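Local coordinates for probable zinc protease PqqL (Escherichia coli, PDB 6OFT), which probably acts as a periplasmic zinc-dependent endopeptidase of the M16 family, of which this chain is the first half, at residues 201-205 and 381-386. Residues are numbered along the deposited sequence; the frame is centred on the assembly and turned at random.
Sequences FIVVG and LTSRLA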
loop_
_atom_site.group_PDB
_atom_site.type_symbol
_atom_site.label_atom_id
_atom_site.label_comp_id
_atom_site.label_asym_id
_atom_site.label_seq_id
_atom_site.Cartn_x
_atom_site.Cartn_y
_atom_site.Cartn_z
ATOM N N PHE A 201 -18.774 3.752 2.408
ATOM C CA PHE A 201 -19.211 2.389 2.686
ATOM C C PHE A 201 -19.038 1.595 1.372
ATOM O O PHE A 201 -19.579 1.997 0.338
ATOM C CB PHE A 201 -20.680 2.346 3.198
ATOM C CG PHE A 201 -21.007 0.980 3.756
ATOM C CD1 PHE A 201 -20.510 0.579 4.987
ATOM C CD2 PHE A 201 -21.774 0.078 3.027
ATOM C CE1 PHE A 201 -20.753 -0.710 5.474
ATOM C CE2 PHE A 201 -22.033 -1.199 3.526
ATOM C CZ PHE A 201 -21.514 -1.584 4.745
ATOM N N ILE A 202 -18.245 0.505 1.406
ATOM C CA ILE A 202 -17.907 -0.319 0.234
ATOM C C ILE A 202 -18.594 -1.699 0.269
ATOM O O ILE A 202 -18.424 -2.443 1.225
ATOM C CB ILE A 202 -16.356 -0.412 0.092
ATOM C CG1 ILE A 202 -15.713 1.001 -0.014
ATOM C CG2 ILE A 202 -15.932 -1.313 -1.084
ATOM C CD1 ILE A 202 -14.209 1.042 0.225
ATOM N N VAL A 203 -19.359 -2.025 -0.784
ATOM C CA VAL A 203 -20.079 -3.306 -0.923
ATOM C C VAL A 203 -19.514 -4.028 -2.158
ATOM O O VAL A 203 -19.661 -3.526 -3.260
ATOM C CB VAL A 203 -21.629 -3.084 -1.027
ATOM C CG1 VAL A 203 -22.382 -4.397 -1.241
ATOM C CG2 VAL A 203 -22.179 -2.349 0.195
ATOM N N VAL A 204 -18.841 -5.182 -1.975
ATOM C CA VAL A 204 -18.268 -5.950 -3.098
ATOM C C VAL A 204 -18.717 -7.398 -2.932
ATOM O O VAL A 204 -18.386 -8.047 -1.936
ATOM C CB VAL A 204 -16.710 -5.843 -3.240
ATOM C CG1 VAL A 204 -16.223 -6.525 -4.531
ATOM C CG2 VAL A 204 -16.230 -4.393 -3.204
ATOM N N GLY A 205 -19.458 -7.902 -3.906
ATOM C CA GLY A 205 -19.919 -9.269 -3.788
ATOM C C GLY A 205 -21.217 -9.542 -4.487
ATOM O O GLY A 205 -21.698 -8.726 -5.279
ATOM N N LEU A 381 -9.878 -7.644 -5.067
ATOM C CA LEU A 381 -10.773 -6.729 -5.772
ATOM C C LEU A 381 -11.334 -5.674 -4.796
ATOM O O LEU A 381 -11.358 -4.481 -5.132
ATOM C CB LEU A 381 -11.893 -7.542 -6.453
ATOM C CG LEU A 381 -12.989 -6.766 -7.175
ATOM C CD1 LEU A 381 -12.428 -5.922 -8.319
ATOM C CD2 LEU A 381 -14.059 -7.711 -7.682
ATOM N N THR A 382 -11.724 -6.093 -3.572
ATOM C CA THR A 382 -12.232 -5.144 -2.555
ATOM C C THR A 382 -11.130 -4.145 -2.159
ATOM O O THR A 382 -11.407 -2.942 -2.029
ATOM C CB THR A 382 -12.843 -5.859 -1.328
ATOM O OG1 THR A 382 -13.687 -6.913 -1.772
ATOM C CG2 THR A 382 -13.660 -4.909 -0.443
ATOM N N SER A 383 -9.877 -4.643 -2.020
ATOM C CA SER A 383 -8.713 -3.815 -1.662
ATOM C C SER A 383 -8.413 -2.772 -2.737
ATOM O O SER A 383 -8.162 -1.616 -2.399
ATOM C CB SER A 383 -7.480 -4.682 -1.400
ATOM O OG SER A 383 -7.750 -5.591 -0.347
ATOM N N ARG A 384 -8.443 -3.179 -4.038
ATOM C CA ARG A 384 -8.193 -2.268 -5.164
ATOM C C ARG A 384 -9.230 -1.139 -5.183
ATOM O O ARG A 384 -8.875 0.015 -5.412
ATOM C CB ARG A 384 -8.148 -3.037 -6.510
ATOM C CG ARG A 384 -7.866 -2.134 -7.715
ATOM C CD ARG A 384 -7.354 -2.870 -8.961
ATOM N NE ARG A 384 -8.425 -3.352 -9.833
ATOM C CZ ARG A 384 -8.996 -2.635 -10.802
ATOM N NH1 ARG A 384 -8.633 -1.374 -11.011
ATOM N NH2 ARG A 384 -9.949 -3.170 -11.556
ATOM N N LEU A 385 -10.512 -1.469 -4.941
ATOM C CA LEU A 385 -11.591 -0.472 -4.902
ATOM C C LEU A 385 -11.412 0.474 -3.694
ATOM O O LEU A 385 -11.585 1.694 -3.827
ATOM C CB LEU A 385 -12.975 -1.165 -4.880
ATOM C CG LEU A 385 -14.188 -0.242 -4.984
ATOM C CD1 LEU A 385 -14.151 0.592 -6.270
ATOM C CD2 LEU A 385 -15.501 -1.037 -4.880
ATOM N N ALA A 386 -11.005 -0.077 -2.537
ATOM C CA ALA A 386 -10.726 0.734 -1.333
ATOM C C ALA A 386 -9.577 1.723 -1.616
ATOM O O ALA A 386 -9.638 2.881 -1.208
ATOM C CB ALA A 386 -10.374 -0.169 -0.153
#
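Ile202 meets helix 378-391 with two separate methyl groups. CD1, at the end of the longer branch, reaches Ala386 at 3.8 Å from its CA, lying against the helix backbone where alanine keeps the surface low. The shorter branch takes another route: with CG1 placed beside the backbone N (chi1 -57°), CG2 is turned to meet Leu385, its methyl 3.8 Å from CD2 of that leucine. Val203, next in line, illustrates the alternation of a beta strand, for its side chain points away and packs on Ala212 and Ile216 of helix 209-220. Val204 returns to the first face and splits its two methyls between helical neighbours. CG1 leans obliquely against Leu381, 4.0 Å from CD2, while CG2 touches both the CG2 methyl of Thr382 and, at 3.8 Å, Leu385 CD2. That one leucine methyl is therefore shared by Ile202 and Val204, filling the step between alternate strand residues. Thr382 lies alongside Val204, its OG1 3.5 Å from Val204 CB. No hydrogen bond crosses the interface; the buried hydroxyl is instead satisfied by the carbonyl of Leu378, one turn earlier in the helix, and by the side chain of Asn33. The axes of 201-205 and 381-386 run roughly antiparallel, at 151° and 9.2 Å apart at their closest, and the pairing of Val204 with Thr382 and Ile202 with Ala386 matches one helical turn to two strand residues. Trp35 on strand 31-38 and Met21 and Tyr23 on strand 19-24 extend the same apolar surface to either side of strand 199-205. With helix 209-220 behind and helix 378-391 in front, this strand lies within a mixed sheet covered on both faces, a layered alpha/beta packing in the N-terminal part of an M16 peptidase, away from the predicted zinc site.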